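Local coordinates for globin protein (Ramazzottius varieornatus, PDB 5ZM9) that binds heme b as a member of the globin family and probably binds and carries oxygen, at residues S34-S39 against P91-V96; F21-R26 against K155-W160; G46-L51 against Q74-E79. All coordinates share one frame; numbering follows the deposited sequence.

Contact 1: residues S34-S39 against P91-V96; sequences SWKTFS and PYDQAV. With HEM (protoporphyrin IX containing Fe), chain B.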
loop_
_atom_site.group_PDB
_atom_site.type_symbol
_atom_site.label_atom_id
_atom_site.label_comp_id
_atom_site.label_asym_id
_atom_site.label_seq_id
_atom_site.Cartn_x
_atom_site.Cartn_y
_atom_site.Cartn_z
ATOM N N SER A 34 -6.145 -14.421 0.721
ATOM C CA SER A 34 -5.411 -13.987 -0.473
ATOM C C SER A 34 -4.153 -13.186 -0.137
ATOM O O SER A 34 -3.133 -13.330 -0.816
ATOM C CB SER A 34 -6.320 -13.180 -1.402
ATOM O OG SER A 34 -5.649 -12.836 -2.602
ATOM N N TRP A 35 -4.237 -12.351 0.899
ATOM C CA TRP A 35 -3.114 -11.518 1.333
ATOM C C TRP A 35 -1.986 -12.322 1.982
ATOM O O TRP A 35 -0.815 -11.991 1.796
ATOM C CB TRP A 35 -3.579 -10.407 2.280
ATOM C CG TRP A 35 -2.492 -9.429 2.624
ATOM C CD1 TRP A 35 -1.622 -9.506 3.675
ATOM C CD2 TRP A 35 -2.151 -8.236 1.907
ATOM N NE1 TRP A 35 -0.762 -8.438 3.659
ATOM C CE2 TRP A 35 -1.064 -7.638 2.590
ATOM C CE3 TRP A 35 -2.661 -7.608 0.759
ATOM C CZ2 TRP A 35 -0.472 -6.439 2.159
ATOM C CZ3 TRP A 35 -2.072 -6.412 0.330
ATOM C CH2 TRP A 35 -0.988 -5.843 1.032
ATOM N N LYS A 36 -2.338 -13.355 2.746
ATOM C CA LYS A 36 -1.338 -14.169 3.450
ATOM C C LYS A 36 -0.493 -15.070 2.547
ATOM O O LYS A 36 0.638 -15.417 2.901
ATOM C CB LYS A 36 -1.966 -14.958 4.605
ATOM C CG LYS A 36 -1.599 -14.423 5.986
ATOM C CD LYS A 36 -2.301 -13.117 6.335
ATOM C CE LYS A 36 -1.634 -12.450 7.530
ATOM N NZ LYS A 36 -2.210 -11.107 7.816
ATOM N N THR A 37 -1.045 -15.440 1.391
ATOM C CA THR A 37 -0.274 -16.101 0.331
ATOM C C THR A 37 0.579 -15.072 -0.421
ATOM O O THR A 37 1.682 -15.384 -0.880
ATOM C CB THR A 37 -1.176 -16.859 -0.669
ATOM O OG1 THR A 37 -2.229 -15.998 -1.123
ATOM C CG2 THR A 37 -1.781 -18.106 -0.025
ATOM N N PHE A 38 0.049 -13.852 -0.530
ATOM C CA PHE A 38 0.715 -12.711 -1.169
ATOM C C PHE A 38 1.892 -12.181 -0.339
ATOM O O PHE A 38 2.922 -11.792 -0.900
ATOM C CB PHE A 38 -0.328 -11.612 -1.453
ATOM C CG PHE A 38 0.248 -10.264 -1.800
ATOM C CD1 PHE A 38 0.707 -9.991 -3.091
ATOM C CD2 PHE A 38 0.299 -9.247 -0.841
ATOM C CE1 PHE A 38 1.225 -8.740 -3.410
ATOM C CE2 PHE A 38 0.821 -7.998 -1.155
ATOM C CZ PHE A 38 1.278 -7.743 -2.442
ATOM N N SER A 39 1.734 -12.182 0.987
ATOM C CA SER A 39 2.738 -11.654 1.925
ATOM C C SER A 39 4.000 -12.520 2.059
ATOM O O SER A 39 4.952 -12.132 2.748
ATOM C CB SER A 39 2.110 -11.399 3.302
ATOM O OG SER A 39 1.669 -12.607 3.898
ATOM N N PRO A 91 2.410 -1.311 6.371
ATOM C CA PRO A 91 1.136 -0.796 6.904
ATOM C C PRO A 91 -0.102 -1.474 6.307
ATOM O O PRO A 91 -1.095 -1.648 7.016
ATOM C CB PRO A 91 1.169 0.682 6.519
ATOM C CG PRO A 91 2.615 1.016 6.477
ATOM C CD PRO A 91 3.260 -0.203 5.887
ATOM N N TYR A 92 -0.032 -1.847 5.027
ATOM C CA TYR A 92 -1.091 -2.617 4.364
ATOM C C TYR A 92 -1.180 -4.050 4.895
ATOM O O TYR A 92 -2.276 -4.610 4.993
ATOM C CB TYR A 92 -0.890 -2.636 2.845
ATOM C CG TYR A 92 -1.153 -1.321 2.141
ATOM C CD1 TYR A 92 -2.452 -0.802 2.037
ATOM C CD2 TYR A 92 -0.105 -0.603 1.551
ATOM C CE1 TYR A 92 -2.695 0.401 1.382
ATOM C CE2 TYR A 92 -0.338 0.600 0.892
ATOM C CZ TYR A 92 -1.633 1.096 0.810
ATOM O OH TYR A 92 -1.872 2.285 0.160
ATOM N N ASP A 93 -0.023 -4.632 5.223
ATOM C CA ASP A 93 0.062 -5.968 5.822
ATOM C C ASP A 93 -0.489 -5.985 7.247
ATOM O O ASP A 93 -1.151 -6.948 7.648
ATOM C CB ASP A 93 1.505 -6.495 5.788
ATOM C CG ASP A 93 1.628 -7.926 6.304
ATOM O OD1 ASP A 93 0.970 -8.835 5.751
ATOM O OD2 ASP A 93 2.397 -8.142 7.264
ATOM N N GLN A 94 -0.206 -4.919 7.999
ATOM C CA GLN A 94 -0.789 -4.705 9.325
ATOM C C GLN A 94 -2.296 -4.477 9.255
ATOM O O GLN A 94 -3.032 -4.949 10.123
ATOM C CB GLN A 94 -0.111 -3.535 10.045
ATOM C CG GLN A 94 0.983 -3.943 11.025
ATOM C CD GLN A 94 0.455 -4.623 12.284
ATOM O OE1 GLN A 94 -0.652 -4.341 12.751
ATOM N NE2 GLN A 94 1.257 -5.521 12.843
ATOM N N ALA A 95 -2.738 -3.767 8.215
ATOM C CA ALA A 95 -4.154 -3.467 7.987
ATOM C C ALA A 95 -5.014 -4.722 7.785
ATOM O O ALA A 95 -6.113 -4.809 8.337
ATOM C CB ALA A 95 -4.312 -2.505 6.817
ATOM N N VAL A 96 -4.499 -5.681 7.010
ATOM C CA VAL A 96 -5.149 -6.986 6.791
ATOM C C VAL A 96 -5.188 -7.795 8.096
ATOM O O VAL A 96 -6.186 -8.462 8.392
ATOM C CB VAL A 96 -4.468 -7.789 5.647
ATOM C CG1 VAL A 96 -5.063 -9.186 5.501
ATOM C CG2 VAL A 96 -4.594 -7.051 4.323
HETATM C CHA HEM B . 7.048 7.941 5.285
HETATM C CHB HEM B . 3.727 4.483 4.543
HETATM C CHC HEM B . 2.264 6.962 0.606
HETATM C CHD HEM B . 6.514 9.259 0.661
HETATM C C1A HEM B . 6.212 6.867 5.482
HETATM C C2A HEM B . 6.124 6.101 6.670
HETATM C C3A HEM B . 5.192 5.124 6.467
HETATM C C4A HEM B . 4.696 5.281 5.149
HETATM C CMA HEM B . 4.760 4.069 7.467
HETATM C CAA HEM B . 6.929 6.324 7.932
HETATM C CBA HEM B . 8.280 5.626 7.744
HETATM C CGA HEM B . 8.963 5.398 9.064
HETATM O O1A HEM B . 8.949 4.256 9.577
HETATM O O2A HEM B . 9.548 6.341 9.644
HETATM C C1B HEM B . 2.969 4.887 3.427
HETATM C C2B HEM B . 1.762 4.258 2.981
HETATM C C3B HEM B . 1.337 4.946 1.873
HETATM C C4B HEM B . 2.332 6.024 1.648
HETATM C CMB HEM B . 1.069 3.060 3.596
HETATM C CAB HEM B . 0.135 4.681 1.052
HETATM C CBB HEM B . -0.935 5.464 1.156
HETATM C C1C HEM B . 3.322 7.789 0.210
HETATM C C2C HEM B . 3.407 8.542 -0.979
HETATM C C3C HEM B . 4.632 9.201 -0.962
HETATM C C4C HEM B . 5.282 8.841 0.252
HETATM C CMC HEM B . 2.364 8.626 -2.070
HETATM C CAC HEM B . 5.163 10.117 -1.994
HETATM C CBC HEM B . 6.199 9.750 -2.741
HETATM C C1D HEM B . 6.943 9.107 1.977
HETATM C C2D HEM B . 8.106 9.862 2.465
HETATM C C3D HEM B . 8.267 9.497 3.758
HETATM C C4D HEM B . 7.187 8.526 4.036
HETATM C CMD HEM B . 8.938 10.843 1.656
HETATM C CAD HEM B . 9.324 9.981 4.738
HETATM C CBD HEM B . 10.718 9.473 4.350
HETATM C CGD HEM B . 11.501 9.057 5.568
HETATM O O1D HEM B . 11.593 7.843 5.860
HETATM O O2D HEM B . 12.064 9.919 6.280
HETATM N NA HEM B . 5.348 6.342 4.559
HETATM N NB HEM B . 3.252 5.908 2.614
HETATM N NC HEM B . 4.480 7.969 0.919
HETATM N ND HEM B . 6.427 8.314 2.940
HETATM FE FE HEM B . 4.918 7.172 2.803
#

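Contact 2: residues F21-R26 against K155-W160; sequences FPLTAR and KIWISW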
loop_
_atom_site.group_PDB
_atom_site.type_symbol
_atom_site.label_atom_id
_atom_site.label_comp_id
_atom_site.label_asym_id
_atom_site.label_seq_id
_atom_site.Cartn_x
_atom_site.Cartn_y
_atom_site.Cartn_z
ATOM N N PHE A 21 -16.138 -0.822 8.771
ATOM C CA PHE A 21 -15.389 -1.744 7.912
ATOM C C PHE A 21 -16.094 -1.947 6.561
ATOM O O PHE A 21 -17.294 -2.244 6.534
ATOM C CB PHE A 21 -15.171 -3.082 8.635
ATOM C CG PHE A 21 -14.138 -3.968 7.993
ATOM C CD1 PHE A 21 -12.772 -3.727 8.177
ATOM C CD2 PHE A 21 -14.526 -5.055 7.211
ATOM C CE1 PHE A 21 -11.819 -4.547 7.583
ATOM C CE2 PHE A 21 -13.577 -5.880 6.616
ATOM C CZ PHE A 21 -12.222 -5.626 6.801
ATOM N N PRO A 22 -15.351 -1.785 5.438
ATOM C CA PRO A 22 -15.952 -1.762 4.094
ATOM C C PRO A 22 -16.456 -3.108 3.559
ATOM O O PRO A 22 -17.363 -3.126 2.722
ATOM C CB PRO A 22 -14.807 -1.248 3.214
ATOM C CG PRO A 22 -13.573 -1.707 3.911
ATOM C CD PRO A 22 -13.887 -1.592 5.375
ATOM N N LEU A 23 -15.873 -4.208 4.036
ATOM C CA LEU A 23 -16.141 -5.538 3.480
ATOM C C LEU A 23 -17.064 -6.384 4.353
ATOM O O LEU A 23 -17.084 -6.239 5.579
ATOM C CB LEU A 23 -14.828 -6.294 3.220
ATOM C CG LEU A 23 -13.725 -5.686 2.339
ATOM C CD1 LEU A 23 -12.406 -6.397 2.596
ATOM C CD2 LEU A 23 -14.073 -5.725 0.856
ATOM N N THR A 24 -17.826 -7.262 3.699
ATOM C CA THR A 24 -18.630 -8.285 4.377
ATOM C C THR A 24 -17.716 -9.354 4.979
ATOM O O THR A 24 -16.552 -9.473 4.580
ATOM C CB THR A 24 -19.641 -8.953 3.417
ATOM O OG1 THR A 24 -18.964 -9.414 2.241
ATOM C CG2 THR A 24 -20.749 -7.981 3.020
ATOM N N ALA A 25 -18.250 -10.123 5.932
ATOM C CA ALA A 25 -17.514 -11.197 6.615
ATOM C C ALA A 25 -16.843 -12.190 5.657
ATOM O O ALA A 25 -15.687 -12.563 5.867
ATOM C CB ALA A 25 -18.424 -11.926 7.597
ATOM N N ARG A 26 -17.569 -12.583 4.608
ATOM C CA ARG A 26 -17.067 -13.495 3.572
ATOM C C ARG A 26 -15.907 -12.891 2.766
ATOM O O ARG A 26 -14.898 -13.565 2.534
ATOM C CB ARG A 26 -18.211 -13.946 2.644
ATOM C CG ARG A 26 -17.854 -15.024 1.620
ATOM C CD ARG A 26 -17.903 -16.438 2.189
ATOM N NE ARG A 26 -16.716 -16.769 2.981
ATOM C CZ ARG A 26 -16.548 -17.889 3.684
ATOM N NH1 ARG A 26 -15.425 -18.073 4.366
ATOM N NH2 ARG A 26 -17.490 -18.826 3.717
ATOM N N LYS A 155 -10.143 -3.691 -4.761
ATOM C CA LYS A 155 -10.589 -2.375 -5.249
ATOM C C LYS A 155 -11.334 -1.568 -4.178
ATOM O O LYS A 155 -11.058 -0.380 -3.999
ATOM C CB LYS A 155 -11.460 -2.536 -6.503
ATOM C CG LYS A 155 -11.814 -1.236 -7.223
ATOM C CD LYS A 155 -12.856 -1.447 -8.315
ATOM C CE LYS A 155 -14.285 -1.249 -7.815
ATOM N NZ LYS A 155 -14.817 -2.409 -7.045
ATOM N N ILE A 156 -12.263 -2.221 -3.477
ATOM C CA ILE A 156 -13.045 -1.594 -2.402
ATOM C C ILE A 156 -12.174 -1.359 -1.159
ATOM O O ILE A 156 -12.244 -0.289 -0.543
ATOM C CB ILE A 156 -14.320 -2.416 -2.046
ATOM C CG1 ILE A 156 -15.160 -2.702 -3.301
ATOM C CG2 ILE A 156 -15.175 -1.688 -1.007
ATOM C CD1 ILE A 156 -16.049 -3.928 -3.205
ATOM N N TRP A 157 -11.345 -2.349 -0.819
ATOM C CA TRP A 157 -10.547 -2.331 0.411
ATOM C C TRP A 157 -9.388 -1.324 0.409
ATOM O O TRP A 157 -9.220 -0.588 1.388
ATOM C CB TRP A 157 -10.045 -3.738 0.762
ATOM C CG TRP A 157 -9.306 -3.793 2.068
ATOM C CD1 TRP A 157 -9.852 -3.899 3.315
ATOM C CD2 TRP A 157 -7.887 -3.729 2.256
ATOM N NE1 TRP A 157 -8.863 -3.909 4.267
ATOM C CE2 TRP A 157 -7.646 -3.806 3.647
ATOM C CE3 TRP A 157 -6.792 -3.615 1.383
ATOM C CZ2 TRP A 157 -6.354 -3.777 4.189
ATOM C CZ3 TRP A 157 -5.502 -3.584 1.922
ATOM C CH2 TRP A 157 -5.298 -3.661 3.315
ATOM N N ILE A 158 -8.596 -1.302 -0.666
ATOM C CA ILE A 158 -7.438 -0.389 -0.769
ATOM C C ILE A 158 -7.893 1.076 -0.888
ATOM O O ILE A 158 -7.236 1.980 -0.360
ATOM C CB ILE A 158 -6.446 -0.773 -1.903
ATOM C CG1 ILE A 158 -6.042 -2.251 -1.811
ATOM C CG2 ILE A 158 -5.174 0.061 -1.804
ATOM C CD1 ILE A 158 -5.539 -2.858 -3.106
ATOM N N SER A 159 -9.025 1.291 -1.561
ATOM C CA SER A 159 -9.671 2.605 -1.643
ATOM C C SER A 159 -10.114 3.118 -0.268
ATOM O O SER A 159 -10.059 4.322 -0.003
ATOM C CB SER A 159 -10.864 2.554 -2.599
ATOM O OG SER A 159 -11.397 3.843 -2.835
ATOM N N TRP A 160 -10.541 2.192 0.594
ATOM C CA TRP A 160 -10.950 2.496 1.967
ATOM C C TRP A 160 -9.765 2.821 2.879
ATOM O O TRP A 160 -9.872 3.708 3.730
ATOM C CB TRP A 160 -11.776 1.343 2.551
ATOM C CG TRP A 160 -12.334 1.615 3.924
ATOM C CD1 TRP A 160 -13.515 2.232 4.221
ATOM C CD2 TRP A 160 -11.736 1.269 5.182
ATOM N NE1 TRP A 160 -13.692 2.295 5.582
ATOM C CE2 TRP A 160 -12.616 1.713 6.198
ATOM C CE3 TRP A 160 -10.540 0.627 5.550
ATOM C CZ2 TRP A 160 -12.339 1.539 7.565
ATOM C CZ3 TRP A 160 -10.264 0.452 6.912
ATOM C CH2 TRP A 160 -11.164 0.908 7.900
#

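Contact 3: residues G46-L51 against Q74-E79; sequences GKEMLL and QLRNDE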
loop_
_atom_site.group_PDB
_atom_site.type_symbol
_atom_site.label_atom_id
_atom_site.label_comp_id
_atom_site.label_asym_id
_atom_site.label_seq_id
_atom_site.Cartn_x
_atom_site.Cartn_y
_atom_site.Cartn_z
ATOM N N GLY A 46 6.570 -5.055 -2.439
ATOM C CA GLY A 46 6.797 -3.704 -1.917
ATOM C C GLY A 46 7.689 -2.868 -2.819
ATOM O O GLY A 46 7.458 -1.665 -2.984
ATOM N N LYS A 47 8.709 -3.513 -3.393
ATOM C CA LYS A 47 9.614 -2.895 -4.370
ATOM C C LYS A 47 8.897 -2.541 -5.671
ATOM O O LYS A 47 9.077 -1.439 -6.198
ATOM C CB LYS A 47 10.804 -3.812 -4.675
ATOM C CG LYS A 47 11.832 -3.931 -3.563
ATOM C CD LYS A 47 12.904 -4.936 -3.944
ATOM C CE LYS A 47 13.600 -5.493 -2.715
ATOM N NZ LYS A 47 14.698 -6.431 -3.079
ATOM N N GLU A 48 8.087 -3.477 -6.170
ATOM C CA GLU A 48 7.324 -3.300 -7.412
ATOM C C GLU A 48 6.234 -2.235 -7.287
ATOM O O GLU A 48 5.905 -1.569 -8.273
ATOM C CB GLU A 48 6.711 -4.627 -7.886
ATOM C CG GLU A 48 7.705 -5.737 -8.232
ATOM C CD GLU A 48 8.775 -5.324 -9.234
ATOM O OE1 GLU A 48 8.430 -4.804 -10.318
ATOM O OE2 GLU A 48 9.968 -5.536 -8.933
ATOM N N MET A 49 5.687 -2.088 -6.079
ATOM C CA MET A 49 4.696 -1.054 -5.767
ATOM C C MET A 49 5.305 0.352 -5.816
ATOM O O MET A 49 4.730 1.250 -6.435
ATOM C CB MET A 49 4.043 -1.321 -4.403
ATOM C CG MET A 49 2.889 -0.390 -4.052
ATOM S SD MET A 49 2.283 -0.577 -2.362
ATOM C CE MET A 49 3.639 0.101 -1.407
ATOM N N LEU A 50 6.460 0.532 -5.170
ATOM C CA LEU A 50 7.158 1.824 -5.155
ATOM C C LEU A 50 7.748 2.221 -6.505
ATOM O O LEU A 50 7.767 3.409 -6.841
ATOM C CB LEU A 50 8.245 1.877 -4.072
ATOM C CG LEU A 50 7.952 2.407 -2.660
ATOM C CD1 LEU A 50 9.258 2.853 -2.022
ATOM C CD2 LEU A 50 6.947 3.554 -2.619
ATOM N N LEU A 51 8.228 1.233 -7.263
ATOM C CA LEU A 51 8.715 1.454 -8.628
ATOM C C LEU A 51 7.602 1.931 -9.554
ATOM O O LEU A 51 7.820 2.831 -10.367
ATOM C CB LEU A 51 9.363 0.192 -9.204
ATOM C CG LEU A 51 10.804 -0.168 -8.834
ATOM C CD1 LEU A 51 11.128 -1.525 -9.429
ATOM C CD2 LEU A 51 11.811 0.870 -9.310
ATOM N N GLN A 74 18.366 -1.039 -10.627
ATOM C CA GLN A 74 19.332 -0.515 -9.652
ATOM C C GLN A 74 18.700 -0.321 -8.276
ATOM O O GLN A 74 19.342 -0.580 -7.255
ATOM C CB GLN A 74 19.935 0.808 -10.132
ATOM C CG GLN A 74 21.220 0.667 -10.932
ATOM C CD GLN A 74 21.767 2.004 -11.399
ATOM O OE1 GLN A 74 21.148 2.694 -12.211
ATOM N NE2 GLN A 74 22.938 2.370 -10.895
ATOM N N LEU A 75 17.445 0.131 -8.270
ATOM C CA LEU A 75 16.677 0.348 -7.043
ATOM C C LEU A 75 16.283 -0.959 -6.360
ATOM O O LEU A 75 16.410 -1.077 -5.140
ATOM C CB LEU A 75 15.440 1.218 -7.317
ATOM C CG LEU A 75 15.675 2.689 -7.685
ATOM C CD1 LEU A 75 14.374 3.374 -8.074
ATOM C CD2 LEU A 75 16.355 3.441 -6.549
ATOM N N ARG A 76 15.837 -1.935 -7.156
ATOM C CA ARG A 76 15.470 -3.278 -6.676
ATOM C C ARG A 76 16.555 -3.940 -5.817
ATOM O O ARG A 76 16.245 -4.699 -4.894
ATOM C CB ARG A 76 15.124 -4.194 -7.854
ATOM C CG ARG A 76 13.781 -3.917 -8.507
ATOM C CD ARG A 76 13.515 -4.906 -9.629
ATOM N NE ARG A 76 12.195 -4.738 -10.239
ATOM C CZ ARG A 76 11.968 -4.316 -11.484
ATOM N NH1 ARG A 76 10.721 -4.205 -11.920
ATOM N NH2 ARG A 76 12.972 -4.003 -12.296
ATOM N N ASN A 77 17.816 -3.638 -6.131
ATOM C CA ASN A 77 18.976 -4.174 -5.415
ATOM C C ASN A 77 19.585 -3.194 -4.400
ATOM O O ASN A 77 20.377 -3.603 -3.544
ATOM C CB ASN A 77 20.037 -4.655 -6.412
ATOM C CG ASN A 77 19.547 -5.802 -7.283
ATOM O OD1 ASN A 77 19.187 -6.870 -6.785
ATOM N ND2 ASN A 77 19.539 -5.584 -8.592
ATOM N N ASP A 78 19.211 -1.916 -4.500
ATOM C CA ASP A 78 19.644 -0.873 -3.560
ATOM C C ASP A 78 18.994 -1.080 -2.191
ATOM O O ASP A 78 17.783 -1.314 -2.103
ATOM C CB ASP A 78 19.311 0.520 -4.109
ATOM C CG ASP A 78 20.033 1.636 -3.371
ATOM O OD1 ASP A 78 19.613 1.991 -2.250
ATOM O OD2 ASP A 78 21.015 2.175 -3.924
ATOM N N GLU A 79 19.805 -0.986 -1.138
ATOM C CA GLU A 79 19.362 -1.276 0.232
ATOM C C GLU A 79 18.480 -0.183 0.842
ATOM O O GLU A 79 17.601 -0.485 1.656
ATOM C CB GLU A 79 20.557 -1.564 1.145
ATOM C CG GLU A 79 20.238 -2.536 2.276
ATOM C CD GLU A 79 21.217 -2.458 3.434
ATOM O OE1 GLU A 79 20.757 -2.274 4.581
ATOM O OE2 GLU A 79 22.442 -2.583 3.208
#

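Contact 1: residues S34-S39 against P91-V96
W35 reaches from helix 25-38 to helix 79-97 and meets V96, D93 and Y92 along its length. CG stands anti to the backbone N (chi1 -173°), and this sends the indole across the gap between the two backbones. The path starts at W35 CB, which lies 3.8 Å from CG1 of V96. At CG the other methyl takes over. V96 CG2 sits over one face of the W35 five-membered ring, 3.7 Å from its centroid, as a CH-pi contact. CD2 of F38, in the same helix, lies over the rim of the opposite face. At the ring edge, NE1 of W35 donates a hydrogen bond of 2.7 Å to OD1 of D93. The acceptor lies in the indole plane, and OD1 uses its anti lone pair. The carboxylate is turned only 22° from that plane, so the two flat groups are nearly coplanar.

These are the A and E helices of the globin fold, by position in the chain. The segment axes run 142° apart and approach to 10.7 Å.

Farther out, W35 CZ2 lies beside the backbone of Y92 and D93. The tip atom W35 CH2 touches CB of Y92 at 3.7 Å. From there the Y92 ring leads away toward the heme, where its OH lies 3.3 Å from CAB of a vinyl group. Y92 therefore joins this interface to the heme pocket. The amine of K36 hydrogen-bonds to Q97. K36 NZ is 4.4 Å from OD1 of D93, too far for a salt bridge, though the opposite charges probably attract weakly.

Contact 2: residues F21-R26 against K155-W160
The lead-in to the first helix of the globin fold lies here against the last helix, with P22 laid on the indole of W160. The P22 ring packs on helix 148-170. CD of P22 lies over the centre of the W160 ring system and is 3.6 Å from the centroid of the five-membered ring. This is a CH-pi contact, only 12° off the ring normal. CG of P22 shares the same face and lies 3.5 Å from CG of W160. The two side chains cross at about a right angle. W160 holds CG anti to its backbone N (chi1 -175°), and this turns the indole face to the proline.

Helix 25-38, the A helix, begins just beyond this lead-in, with T24 at its N-cap position. Helix 148-170 is the H helix, so the contact brings the two ends of the fold together. L23 makes the next contact. Its CD1 meets the W157 indole obliquely, 3.6 Å from CD1 of W157, while CD2 turns to the flank of I156. CG2 of I156 lies 4.3 Å from CB of P22, a looser contact.

F21 starts out pointing away, but its ring swings back. CE1 of F21 comes near NE1 of W157, at the edge of that indole and 4.5 Å away. CD of P22 also lies over the rim of one face of the neighbouring F21 ring, so the proline sits against two aromatic groups. K28 makes a cation-pi contact with F21. L105 of helix 102-115 touches both F21 and W160.

Contact 3: residues G46-L51 against Q74-E79
Across the segments G46-L51 and Q74-E79 the CA atoms of K47 and R76 are the nearest pair, 6.3 Å apart. Helix 42-56 matches the B helix of the globin fold. Helix 72-77, a short helix just before the E helix, probably corresponds to D and packs beside B.

The main polar link is the salt bridge between E48 and R76. R76 stays extended from CG to NE, while E48 bends at chi2 (-53°) to bring its carboxylate round. The arginine grips it side-on with two nitrogens. NE of R76 donates to OE2 of E48 at 2.7 Å, and NH1 of R76 donates to OE1 of E48 at 2.9 Å. Both bonds are almost straight. Each oxygen uses its syn lone pair. The carboxylate and guanidinium planes are only 8° apart, so the pair forms one nearly flat unit.

L51 packs on one side of this plane, its CD1 over the guanidinium face toward the rim, 3.5 Å from NE of R76. The paired bonds along the edge and the methyl over the face limit the turning of the group. NH2 of R76 has a second carboxylate partner in D73. A leucine in place of R76 would probably leave the carboxylates of E48 and D73 without this shared cationic mate, and E48 freer to turn. The other methyl of L51, CD2, meets CD1 of L75 at 3.8 Å. L75 also touches F67 and K70 in the loop before the helix.

K47 makes a separate link, to the backbone. Its chain is extended beyond CG, and its NZ also has a long, weak ion pair with E43. NZ of K47 donates a hydrogen bond of 2.9 Å to the carbonyl O of R76, nearly in line with the C=O bond.

How the contacts relate
Contacts 1 and 2 are neighbours, with centres 13 Å apart. They share helix 25-38 and touch directly through W157, which packs on Y92, A95 and V96. Contact 3 is more distant, 18 Å from contact 1 and 27 Å from contact 2, between centres. It lies across the chain's centre from contact 2. Along the sequence, contact 2 spans nearly the whole chain, contact 1 falls within that span, and contact 3 falls between the segments of contact 1. Together they link the A helix to E, its lead-in to H, and the B helix to the short helix before E. Of the three, contact 1 reaches the heme, through P91 and Y92.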